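PDB 6N1N: beta-lactamase from Sebaldella termitidis, which probably hydrolyses beta-lactam antibiotics, opening the ring to give substituted beta-amino acids, as a class D serine enzyme. Local coordinates for residues I21-V25 / A217-N222. Residues are numbered along the deposited sequence; the frame is centred on the assembly and turned at random.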
# COMPACT_ATOMS: atom_id res chain seq x y z
N ILE A 21 4.58 1.72 20.19
CA ILE A 21 4.81 2.23 18.85
C ILE A 21 4.13 3.57 18.71
O ILE A 21 3.15 3.89 19.39
CB ILE A 21 4.28 1.26 17.78
CG1 ILE A 21 2.87 0.82 18.16
CG2 ILE A 21 5.24 0.10 17.63
CD1 ILE A 21 2.18 0.03 17.09
N THR A 22 4.67 4.38 17.81
CA THR A 22 3.97 5.56 17.37
C THR A 22 3.55 5.33 15.93
O THR A 22 3.56 4.18 15.44
CB THR A 22 4.86 6.80 17.59
OG1 THR A 22 6.07 6.73 16.81
CG2 THR A 22 5.21 6.90 19.07
N GLY A 23 3.20 6.40 15.24
CA GLY A 23 2.49 6.27 13.99
C GLY A 23 1.00 6.30 14.25
O GLY A 23 0.54 6.72 15.32
N SER A 24 0.24 5.81 13.28
CA SER A 24 -1.20 6.00 13.37
C SER A 24 -1.93 5.06 12.43
O SER A 24 -1.35 4.46 11.51
CB SER A 24 -1.57 7.44 13.05
OG SER A 24 -1.16 7.76 11.74
N VAL A 25 -3.24 4.99 12.65
CA VAL A 25 -4.20 4.37 11.76
C VAL A 25 -5.16 5.44 11.29
O VAL A 25 -5.65 6.23 12.11
CB VAL A 25 -4.95 3.21 12.44
CG1 VAL A 25 -5.58 3.67 13.71
CG2 VAL A 25 -6.02 2.64 11.51
N ALA A 217 -5.03 3.32 5.99
CA ALA A 217 -3.58 3.43 5.91
C ALA A 217 -3.07 3.38 7.34
O ALA A 217 -3.30 4.30 8.12
CB ALA A 217 -3.13 4.72 5.20
N VAL A 218 -2.45 2.26 7.67
CA VAL A 218 -1.80 2.06 8.95
C VAL A 218 -0.32 2.28 8.73
O VAL A 218 0.26 1.78 7.75
CB VAL A 218 -2.07 0.64 9.48
CG1 VAL A 218 -1.13 0.30 10.63
CG2 VAL A 218 -3.50 0.48 9.89
N ARG A 219 0.30 3.07 9.59
CA ARG A 219 1.73 3.30 9.45
C ARG A 219 2.34 3.35 10.83
O ARG A 219 2.16 4.32 11.58
CB ARG A 219 2.03 4.57 8.66
CG ARG A 219 3.50 4.64 8.33
CD ARG A 219 3.86 5.87 7.55
NE ARG A 219 3.54 7.12 8.24
CZ ARG A 219 3.50 8.31 7.64
NH1 ARG A 219 3.76 8.44 6.33
NH2 ARG A 219 3.18 9.37 8.36
N ILE A 220 3.10 2.32 11.12
CA ILE A 220 3.76 2.13 12.40
C ILE A 220 5.14 2.75 12.33
O ILE A 220 5.87 2.56 11.34
CB ILE A 220 3.86 0.63 12.73
CG1 ILE A 220 2.45 0.07 12.89
CG2 ILE A 220 4.74 0.38 13.95
CD1 ILE A 220 2.41 -1.43 12.86
N ILE A 221 5.49 3.51 13.36
CA ILE A 221 6.83 4.03 13.54
C ILE A 221 7.43 3.28 14.72
O ILE A 221 6.82 3.23 15.80
CB ILE A 221 6.85 5.54 13.79
CG1 ILE A 221 6.09 6.28 12.69
CG2 ILE A 221 8.29 6.03 13.94
CD1 ILE A 221 6.67 6.09 11.31
N ASN A 222 8.59 2.69 14.52
CA ASN A 222 9.21 1.87 15.54
C ASN A 222 10.68 2.20 15.58
O ASN A 222 11.37 2.09 14.56
CB ASN A 222 9.01 0.39 15.24
CG ASN A 222 9.79 -0.47 16.17
OD1 ASN A 222 9.76 -0.27 17.40
ND2 ASN A 222 10.52 -1.42 15.61
O HOH W 1 -2.33 6.75 9.36
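Arg219 O is gripped from two points of the neighbouring strand: Ser24 N donates a hydrogen bond of 3.0 Å to it, and Gly23 CA adds a CH...O contact at 3.1 Å. This antiparallel pair, 22-25 against 217-222, joins the start of strand 22-29 to the end of strand 212-222, the last strand in sequence of the central sheet of the penicillin-binding/transpeptidase fold, two pieces nearly 200 residues apart in the chain. Strand 198-209 follows on the far side of 217-222. Thr22-Ile221 and Ser24-Arg219 are hydrogen-bonded pairs; Gly23-Ile220 and Val25-Val218 are non-hydrogen-bonded pairs. In the return bond of the Ser24 pair, the N-H of Arg219 points almost straight at the end of the Ser24 carbonyl, Arg219 N lying 2.9 Å from Ser24 O. Ile221 N reaches Thr22 O over an almost straight N-H...O line of 176°, yet stands 54° above the carbonyl plane. At Gly23 the strand passes so close that a CB would collide with Arg219 O, and the positive phi of 91° suits glycine as well.

On the face carrying Ile21 and Val25, Ile21 CG2 touches Ile220 CG2 and Val25 CG2 touches Val218 CG2, each at 3.7 Å. Ile220 CG2 lies anti to its own N, which swings it toward Ile21, while helix 228-245 packs on Ile21 and Val218. The other face is more polar. Ser24 OG bonds to Asp42, and the Arg219 guanidinium reaches Ile45 O, so these buried groups are tied to the segment beyond strand 34-37. A water donates to both Ser24 OG and Ala217 O, bridging the strands. Further along this face, Thr22 OG1 rests 3.3 Å from Ile221 CB.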